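Local coordinates for carboxylesterase SOBER1 (Arabidopsis thaliana, PDB 6AVX), which hydrolyses carboxylic esters with a preference for short acyl chains, has phospholipase A2 activity and restrains the hypersensitive response to the bacterial effector AvrBsT, at residues 17-22 and 39-43; 118-124 and 144-149. The protein carries 1 engineered substitution. One frame throughout, in Å; residues are numbered along the deposited sequence.

Interaction 1: residues 17-22 and 39-43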
loop_
_atom_site.group_PDB
_atom_site.type_symbol
_atom_site.label_atom_id
_atom_site.label_comp_id
_atom_site.label_asym_id
_atom_site.label_seq_id
_atom_site.Cartn_x
_atom_site.Cartn_y
_atom_site.Cartn_z
ATOM N N SER A 17 -8.429 11.476 2.758
ATOM C CA SER A 17 -9.425 10.737 3.533
ATOM C C SER A 17 -9.975 9.599 2.685
ATOM O O SER A 17 -9.796 9.555 1.461
ATOM C CB SER A 17 -10.569 11.637 3.982
ATOM O OG SER A 17 -11.376 11.996 2.877
ATOM N N GLY A 18 -10.672 8.682 3.343
ATOM C CA GLY A 18 -11.282 7.573 2.644
ATOM C C GLY A 18 -12.366 8.018 1.682
ATOM O O GLY A 18 -12.361 7.655 0.504
ATOM N N PRO A 19 -13.346 8.781 2.172
ATOM C CA PRO A 19 -14.434 9.212 1.280
ATOM C C PRO A 19 -13.947 9.974 0.072
ATOM O O PRO A 19 -14.532 9.851 -1.009
ATOM C CB PRO A 19 -15.324 10.055 2.198
ATOM C CG PRO A 19 -15.130 9.421 3.554
ATOM C CD PRO A 19 -13.641 9.111 3.573
ATOM N N ALA A 20 -12.851 10.733 0.195
ATOM C CA ALA A 20 -12.330 11.460 -0.956
ATOM C C ALA A 20 -11.865 10.517 -2.048
ATOM O O ALA A 20 -11.858 10.888 -3.225
ATOM C CB ALA A 20 -11.183 12.379 -0.538
ATOM N N ASN A 21 -11.474 9.298 -1.690
ATOM C CA ASN A 21 -10.922 8.341 -2.633
ATOM C C ASN A 21 -11.882 7.254 -3.071
ATOM O O ASN A 21 -11.566 6.522 -4.013
ATOM C CB ASN A 21 -9.669 7.709 -2.048
ATOM C CG ASN A 21 -8.522 8.632 -2.125
ATOM O OD1 ASN A 21 -7.861 8.728 -3.169
ATOM N ND2 ASN A 21 -8.293 9.382 -1.061
ATOM N N GLU A 22 -13.036 7.136 -2.426
ATOM C CA GLU A 22 -13.993 6.108 -2.817
ATOM C C GLU A 22 -14.271 6.071 -4.312
ATOM O O GLU A 22 -14.443 4.961 -4.842
ATOM C CB GLU A 22 -15.281 6.232 -1.984
ATOM C CG GLU A 22 -15.113 5.718 -0.558
ATOM C CD GLU A 22 -16.279 5.981 0.357
ATOM O OE1 GLU A 22 -17.113 6.851 0.073
ATOM O OE2 GLU A 22 -16.344 5.328 1.418
ATOM N N LEU A 39 -13.381 -1.022 0.811
ATOM C CA LEU A 39 -13.363 -0.245 2.037
ATOM C C LEU A 39 -12.279 0.811 1.949
ATOM O O LEU A 39 -11.134 0.508 1.613
ATOM C CB LEU A 39 -13.135 -1.151 3.242
ATOM C CG LEU A 39 -13.293 -0.458 4.582
ATOM C CD1 LEU A 39 -14.735 -0.026 4.818
ATOM C CD2 LEU A 39 -12.839 -1.381 5.692
ATOM N N PHE A 40 -12.664 2.050 2.224
ATOM C CA PHE A 40 -11.779 3.206 2.164
ATOM C C PHE A 40 -11.771 3.846 3.548
ATOM O O PHE A 40 -12.520 4.802 3.795
ATOM C CB PHE A 40 -12.280 4.215 1.134
ATOM C CG PHE A 40 -12.129 3.767 -0.303
ATOM C CD1 PHE A 40 -11.107 4.253 -1.075
ATOM C CD2 PHE A 40 -13.027 2.868 -0.879
ATOM C CE1 PHE A 40 -10.961 3.854 -2.390
ATOM C CE2 PHE A 40 -12.882 2.487 -2.208
ATOM C CZ PHE A 40 -11.855 2.979 -2.944
ATOM N N PRO A 41 -10.943 3.353 4.469
ATOM C CA PRO A 41 -10.879 3.934 5.819
ATOM C C PRO A 41 -10.199 5.291 5.789
ATOM O O PRO A 41 -9.569 5.681 4.799
ATOM C CB PRO A 41 -10.051 2.915 6.605
ATOM C CG PRO A 41 -9.163 2.312 5.569
ATOM C CD PRO A 41 -10.039 2.205 4.339
ATOM N N SER A 42 -10.291 6.016 6.913
ATOM C CA SER A 42 -9.645 7.312 7.057
ATOM C C SER A 42 -8.667 7.275 8.219
ATOM O O SER A 42 -9.014 6.821 9.317
ATOM C CB SER A 42 -10.671 8.407 7.301
ATOM O OG SER A 42 -11.441 8.613 6.138
ATOM N N ALA A 43 -7.463 7.762 7.984
ATOM C CA ALA A 43 -6.451 7.780 9.016
ATOM C C ALA A 43 -6.847 8.758 10.126
ATOM O O ALA A 43 -7.550 9.741 9.885
ATOM C CB ALA A 43 -5.106 8.225 8.442
HETATM O O HOH W 1 -15.456 2.864 2.428
HETATM O O HOH W 2 -14.685 6.103 3.758
#
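With CG anti to its carbonyl carbon (chi1 -71°), F40 sends its ring from the loop after strand 37-39 of the alpha/beta-hydrolase sheet to the short, weakly bonded helix 18-21. E22, whose CG is likewise anti to its carbonyl carbon (chi1 -75°), lies across that ring. E22 CA sits over the centre of one face of the F40 ring, 3.6 Å from the centroid and 3° off the normal, a CH-pi contact, and E22 CG lies 3.5 Å from F40 CD2. A flat aromatic suits this place because backbone and methylene atoms can rest on it; the ring also meets that of W10 in strand 7-11. The E22 carboxylate, standing almost upright to the ring plane, has OE2 2.8 Å from a water that in turn accepts from F40 N at 2.9 Å.

Glycine is apt at G18: without a side chain, it lets CA come to 3.2 Å from F40 O, a CA-H...O contact, and to 3.3 Å from P41 O. S17 is the N-cap of the helix, although the bond from A20 N to its OG is weak. N21 ND2 serves two acceptors, S17 O at 2.9 Å and D16 OD2, holding the amide against the turn. S42 ties the loop to the start of the helix: its OG accepts G18 N-H at 2.9 Å in a nearly straight bond.

Interaction 2: residues 118-124 and 144-149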
loop_
_atom_site.group_PDB
_atom_site.type_symbol
_atom_site.label_atom_id
_atom_site.label_comp_id
_atom_site.label_asym_id
_atom_site.label_seq_id
_atom_site.Cartn_x
_atom_site.Cartn_y
_atom_site.Cartn_z
ATOM N N VAL A 118 0.792 -5.954 4.502
ATOM C CA VAL A 118 0.804 -7.250 3.839
ATOM C C VAL A 118 1.956 -8.102 4.354
ATOM O O VAL A 118 1.781 -9.296 4.649
ATOM C CB VAL A 118 0.862 -7.058 2.318
ATOM C CG1 VAL A 118 1.195 -8.364 1.625
ATOM C CG2 VAL A 118 -0.442 -6.438 1.809
ATOM N N LEU A 119 3.140 -7.510 4.471
ATOM C CA LEU A 119 4.324 -8.306 4.800
ATOM C C LEU A 119 4.308 -8.807 6.235
ATOM O O LEU A 119 5.023 -9.771 6.548
ATOM C CB LEU A 119 5.603 -7.494 4.561
ATOM C CG LEU A 119 5.887 -7.048 3.127
ATOM C CD1 LEU A 119 7.090 -6.107 3.066
ATOM C CD2 LEU A 119 6.109 -8.249 2.244
ATOM N N LEU A 120 3.547 -8.173 7.105
ATOM C CA LEU A 120 3.454 -8.599 8.494
ATOM C C LEU A 120 2.198 -9.409 8.785
ATOM O O LEU A 120 2.013 -9.845 9.922
ATOM C CB LEU A 120 3.536 -7.386 9.427
ATOM C CG LEU A 120 4.941 -6.783 9.497
ATOM C CD1 LEU A 120 4.903 -5.374 10.062
ATOM C CD2 LEU A 120 5.883 -7.672 10.347
ATOM N N TYR A 121 1.322 -9.613 7.806
ATOM C CA TYR A 121 0.084 -10.332 8.085
ATOM C C TYR A 121 0.363 -11.839 8.178
ATOM O O TYR A 121 1.164 -12.368 7.405
ATOM C CB TYR A 121 -0.970 -10.060 6.986
ATOM C CG TYR A 121 -2.344 -10.387 7.508
ATOM C CD1 TYR A 121 -3.069 -11.482 7.039
ATOM C CD2 TYR A 121 -2.902 -9.639 8.524
ATOM C CE1 TYR A 121 -4.288 -11.808 7.572
ATOM C CE2 TYR A 121 -4.136 -9.964 9.071
ATOM C CZ TYR A 121 -4.823 -11.058 8.578
ATOM O OH TYR A 121 -6.050 -11.403 9.123
ATOM N N PRO A 122 -0.279 -12.561 9.114
ATOM C CA PRO A 122 0.072 -13.982 9.296
ATOM C C PRO A 122 -0.345 -14.897 8.172
ATOM O O PRO A 122 0.119 -16.045 8.141
ATOM C CB PRO A 122 -0.636 -14.362 10.600
ATOM C CG PRO A 122 -0.811 -13.081 11.335
ATOM C CD PRO A 122 -1.037 -12.041 10.264
ATOM N N LYS A 123 -1.216 -14.455 7.267
ATOM C CA LYS A 123 -1.753 -15.279 6.194
ATOM C C LYS A 123 -1.438 -14.683 4.828
ATOM O O LYS A 123 -1.246 -13.471 4.691
ATOM C CB LYS A 123 -3.263 -15.419 6.352
ATOM C CG LYS A 123 -3.605 -16.105 7.680
ATOM C CD LYS A 123 -5.078 -16.206 7.924
ATOM C CE LYS A 123 -5.351 -16.847 9.285
ATOM N NZ LYS A 123 -6.784 -16.791 9.621
ATOM N N THR A 124 -1.366 -15.547 3.824
ATOM C CA THR A 124 -1.249 -15.107 2.438
ATOM C C THR A 124 -2.531 -14.408 2.025
ATOM O O THR A 124 -3.630 -14.931 2.225
ATOM C CB THR A 124 -1.020 -16.295 1.502
ATOM O OG1 THR A 124 0.060 -17.102 2.003
ATOM C CG2 THR A 124 -0.710 -15.818 0.087
ATOM N N GLN A 144 10.660 -10.813 10.935
ATOM C CA GLN A 144 9.345 -10.912 11.530
ATOM C C GLN A 144 8.232 -11.104 10.506
ATOM O O GLN A 144 7.067 -11.226 10.900
ATOM C CB GLN A 144 9.072 -9.678 12.396
ATOM C CG GLN A 144 10.185 -9.376 13.402
ATOM C CD GLN A 144 10.652 -10.601 14.172
ATOM O OE1 GLN A 144 11.831 -10.967 14.090
ATOM N NE2 GLN A 144 9.759 -11.224 14.926
ATOM N N PHE A 145 8.543 -11.135 9.220
ATOM C CA PHE A 145 7.510 -11.358 8.228
ATOM C C PHE A 145 7.039 -12.803 8.333
ATOM O O PHE A 145 7.865 -13.717 8.225
ATOM C CB PHE A 145 8.031 -11.118 6.828
ATOM C CG PHE A 145 8.418 -9.691 6.523
ATOM C CD1 PHE A 145 8.058 -8.641 7.331
ATOM C CD2 PHE A 145 9.150 -9.419 5.382
ATOM C CE1 PHE A 145 8.416 -7.336 6.996
ATOM C CE2 PHE A 145 9.504 -8.136 5.046
ATOM C CZ PHE A 145 9.140 -7.093 5.851
ATOM N N PRO A 146 5.754 -13.058 8.555
ATOM C CA PRO A 146 5.284 -14.439 8.664
ATOM C C PRO A 146 5.531 -15.238 7.396
ATOM O O PRO A 146 5.555 -14.711 6.280
ATOM C CB PRO A 146 3.786 -14.265 8.944
ATOM C CG PRO A 146 3.706 -12.957 9.638
ATOM C CD PRO A 146 4.694 -12.100 8.910
ATOM N N GLU A 147 5.638 -16.550 7.572
ATOM C CA GLU A 147 5.933 -17.431 6.454
ATOM C C GLU A 147 4.943 -17.238 5.315
ATOM O O GLU A 147 5.341 -17.130 4.146
ATOM C CB GLU A 147 5.910 -18.881 6.937
ATOM C CG GLU A 147 6.165 -19.872 5.822
ATOM C CD GLU A 147 6.151 -21.321 6.281
ATOM O OE1 GLU A 147 6.038 -21.580 7.491
ATOM O OE2 GLU A 147 6.261 -22.213 5.414
ATOM N N GLU A 148 3.649 -17.200 5.629
ATOM C CA GLU A 148 2.674 -17.119 4.553
ATOM C C GLU A 148 2.612 -15.731 3.931
ATOM O O GLU A 148 2.199 -15.602 2.767
ATOM C CB GLU A 148 1.306 -17.564 5.054
ATOM C CG GLU A 148 1.256 -19.029 5.475
ATOM C CD GLU A 148 1.246 -19.952 4.290
ATOM O OE1 GLU A 148 0.181 -20.056 3.644
ATOM O OE2 GLU A 148 2.298 -20.551 3.986
ATOM N N ALA A 149 3.017 -14.690 4.656
ATOM C CA ALA A 149 2.995 -13.337 4.110
ATOM C C ALA A 149 3.919 -13.223 2.926
ATOM O O ALA A 149 3.665 -12.438 1.999
ATOM C CB ALA A 149 3.415 -12.328 5.168
#
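V118, near the end of the helix that follows the nucleophile elbow of this alpha/beta hydrolase, turns its carbonyl O toward the methyl of A149, CB at 3.5 Å. L119 makes a large part of the apolar contact. L119 CB stands over the centre of the F145 ring, 3.7 Å from the centroid and 9° off the normal, a CH-pi contact, while L119 CD1 reaches F145 CZ at 3.6 Å. A branched leucine suits the spot because CB covers the middle of the face while CD1 extends over the same side, past CZ and CE2. The phenyl group also touches F176 and A180, so it joins the end of this helix to helix 173-180.

L120 starts off away from the loop, but with CG anti to its carbonyl carbon (chi1 -72°) it brings CD2, the branch not anti to CA, to the edge of the same ring; L120 CD2 lies in the ring plane, 3.8 Å from F145 CD1. Y121 sends its own ring the other way, to helix 75-94, where its OH bonds to D90; its backbone O stays with the loop, 3.2 Å from A149 CB and close to P146 CG. P122 then lays its CA against P146 CB, two prolines, rigid rings with no N-H, packing closely.

At T124 the contact turns polar. T124 OG1 donates to E148 O at 2.7 Å, approaching from above the carbonyl plane, and the T124 side chain also packs on E100 and T152.

Upstream, L119 O is buried without a hydrogen-bond donor; its neighbours across the contact are carbons, F145 CB and P146 CD each at 3.3 Å and F145 CA through a C-H...O contact. The contact thus rests largely on apolar shape, with a single hydrogen bond across it, from T124, and burying that carbonyl probably carries an energetic cost.

How the interactions relate
The two contacts lie at separate places around the central parallel sheet. Their centres lie 25 Å apart, their nearest atoms about 13 Å, and they do not touch. Interaction 1 follows strands 7-11 and 37-39, the latter outermost in the sheet, and comes near the probable catalytic centre: the side chain of N21 is about 10 Å from that of S108 and about 11 Å from that of H194. Interaction 2 lies away from the active site, yet is linked to it through the chain, since helix 109-120 starts just after S108 and its far end enters the contact. Interaction 1 combines an aromatic ring with hydrogen bonds and bridging waters; interaction 2 is mainly apolar.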